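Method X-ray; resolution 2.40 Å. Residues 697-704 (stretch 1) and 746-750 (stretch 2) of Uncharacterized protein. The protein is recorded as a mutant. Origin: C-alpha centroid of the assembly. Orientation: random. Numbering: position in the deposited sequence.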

# COMPACT_ATOMS: atom_id res chain seq x y z
N PRO A 697 26.77 34.37 4.02
CA PRO A 697 28.05 33.77 3.60
C PRO A 697 28.06 32.25 3.57
O PRO A 697 29.12 31.67 3.26
CB PRO A 697 29.03 34.29 4.66
CG PRO A 697 28.20 34.41 5.89
CD PRO A 697 26.84 34.85 5.42
N PHE A 698 26.94 31.59 3.86
CA PHE A 698 26.92 30.12 3.94
C PHE A 698 27.40 29.50 2.63
O PHE A 698 28.21 28.57 2.64
CB PHE A 698 25.51 29.62 4.27
CG PHE A 698 25.11 29.79 5.71
CD1 PHE A 698 25.97 30.39 6.63
CD2 PHE A 698 23.89 29.35 6.16
CE1 PHE A 698 25.60 30.53 7.95
CE2 PHE A 698 23.51 29.49 7.48
CZ PHE A 698 24.37 30.07 8.37
N GLY A 699 26.88 29.99 1.51
CA GLY A 699 27.22 29.39 0.23
C GLY A 699 28.71 29.47 -0.05
O GLY A 699 29.34 28.47 -0.40
N LYS A 700 29.29 30.66 0.14
CA LYS A 700 30.74 30.79 0.02
C LYS A 700 31.46 29.88 1.01
O LYS A 700 32.43 29.18 0.65
CB LYS A 700 31.16 32.24 0.23
CG LYS A 700 32.65 32.45 0.30
CD LYS A 700 33.00 33.92 0.49
CE LYS A 700 34.49 34.17 0.28
NZ LYS A 700 34.87 35.61 0.48
N GLU A 701 31.00 29.85 2.26
CA GLU A 701 31.74 29.13 3.29
C GLU A 701 31.67 27.62 3.10
O GLU A 701 32.65 26.92 3.36
CB GLU A 701 31.24 29.58 4.68
CG GLU A 701 31.74 31.00 5.05
CD GLU A 701 31.01 31.65 6.23
OE1 GLU A 701 30.05 31.07 6.75
OE2 GLU A 701 31.42 32.75 6.65
N PHE A 702 30.54 27.10 2.59
CA PHE A 702 30.43 25.66 2.37
C PHE A 702 31.18 25.23 1.10
O PHE A 702 31.79 24.15 1.07
CB PHE A 702 28.95 25.23 2.32
CG PHE A 702 28.36 24.95 3.70
CD1 PHE A 702 27.87 25.99 4.49
CD2 PHE A 702 28.33 23.67 4.21
CE1 PHE A 702 27.36 25.75 5.78
CE2 PHE A 702 27.82 23.41 5.49
CZ PHE A 702 27.33 24.45 6.28
N LYS A 703 31.16 26.06 0.06
CA LYS A 703 31.97 25.79 -1.13
C LYS A 703 33.44 25.63 -0.77
O LYS A 703 34.11 24.72 -1.27
CB LYS A 703 31.79 26.90 -2.15
CG LYS A 703 30.39 26.90 -2.78
CD LYS A 703 30.11 28.17 -3.56
CE LYS A 703 28.71 28.10 -4.18
NZ LYS A 703 28.38 29.32 -4.96
N ASN A 704 33.96 26.49 0.10
CA ASN A 704 35.37 26.43 0.48
C ASN A 704 35.75 25.16 1.23
O ASN A 704 36.94 24.89 1.39
CB ASN A 704 35.72 27.66 1.32
CG ASN A 704 35.73 28.93 0.49
OD1 ASN A 704 36.11 28.91 -0.68
ND2 ASN A 704 35.29 30.02 1.09
N LEU A 746 22.87 22.37 -4.63
CA LEU A 746 22.52 22.74 -3.26
C LEU A 746 23.34 23.95 -2.80
O LEU A 746 22.79 24.90 -2.23
CB LEU A 746 22.72 21.54 -2.33
CG LEU A 746 21.80 20.35 -2.61
CD1 LEU A 746 22.03 19.19 -1.65
CD2 LEU A 746 20.31 20.77 -2.58
N LEU A 747 24.65 23.92 -3.04
CA LEU A 747 25.54 25.00 -2.62
C LEU A 747 25.15 26.34 -3.24
O LEU A 747 25.18 27.38 -2.57
CB LEU A 747 26.98 24.66 -3.00
CG LEU A 747 27.60 23.50 -2.24
CD1 LEU A 747 28.90 23.09 -2.90
CD2 LEU A 747 27.86 23.90 -0.81
N ASN A 748 24.82 26.34 -4.54
CA ASN A 748 24.34 27.53 -5.22
C ASN A 748 22.96 27.97 -4.73
O ASN A 748 22.54 29.09 -5.04
CB ASN A 748 24.29 27.29 -6.73
CG ASN A 748 25.67 27.04 -7.32
OD1 ASN A 748 26.70 27.31 -6.70
ND2 ASN A 748 25.69 26.50 -8.53
N SER A 749 22.25 27.11 -4.02
CA SER A 749 20.94 27.44 -3.48
C SER A 749 21.03 28.02 -2.07
O SER A 749 20.04 28.57 -1.58
CB SER A 749 20.05 26.20 -3.49
OG SER A 749 19.55 25.95 -4.80
N LEU A 750 22.17 27.87 -1.40
CA LEU A 750 22.45 28.60 -0.17
C LEU A 750 22.76 30.05 -0.54
O LEU A 750 22.43 30.96 0.22
CB LEU A 750 23.62 27.97 0.60
CG LEU A 750 23.58 26.54 1.13
CD1 LEU A 750 24.99 26.02 1.40
CD2 LEU A 750 22.78 26.46 2.39

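The two stretches meet in a small, mainly apolar contact, in which one side of a helix in the first packs against the turn that closes the second, and a single lysine–asparagine hydrogen bond fastens its exposed margin. Together they bury 319 Å² of surface, with Leu747 and Leu750 giving the largest shares on the second stretch and Lys703 the largest on the first.

The helical stretch presents Phe698, Gly699, Phe702 and Lys703, residues spaced so that one turn of helix brings them to the same side; the backbone bonds from Phe702 N to Phe698 O (2.8 Å) and from Lys703 N to Gly699 O (3.1 Å) hold that spacing. Lys700 points away from the partner, and its fully extended side chain remains exposed. Opposite this surface, residues Leu747 to Leu750 form a type I beta turn, in which Leu750 N donates to Leu747 O over 3.3 Å. The two leucines at the ends of the turn both direct their CA-to-CB bonds toward the helix.

The closest CA atoms of the two stretches are Gly699 CA and Leu750 CA, 4.9 Å apart. With no side chain, the glycine offers bare backbone to the turn: its CA is 3.9 Å from Leu750 CB and 4.0 Å from Leu747 O. The absence of a side chain is not strictly demanded by this contact, since a modelled CB would still find room.

Phe698 and Phe702, which precede and follow Gly699 in the helix, both direct their CA-to-CB bonds toward the turn, and both are buried. Phe702 CB packs 3.6 Å from Leu747 CD2 and 4.1 Å from Leu750 CD1, so that the base of its side chain touches both leucines; its ring meets Leu750 CD1 obliquely. Phe698 contributes less. Its CB is 4.4 Å from Leu750 CB, but from there the side chain leads away, carrying the ring out of the contact. Leu747 and Leu750 share the m,t conformation, and as branched apolar side chains they pack against the phenylalanine side chains and the buried backbone of Gly699.

At the solvent-exposed margin the chemistry changes. The CA-to-CB bond of Lys703 runs sideways, yet its m,t,t,t side chain is long enough to bring the amine to the turn, where Lys703 NZ donates a hydrogen bond to Asn748 OD1 at 3.1 Å. On the way its aliphatic portion covers the turn, with CE 4.0 Å from Leu747 CB and 3.9 Å from Leu747 O. Lysine therefore serves twice, with methylenes against the leucine and a charged end that can remain near solvent. Asn748 starts from a CA-to-CB bond directed away, but its side chain bends back and supplies the carbonyl oxygen. This is the only hydrogen bond between the stretches; the remaining contacts are van der Waals packing.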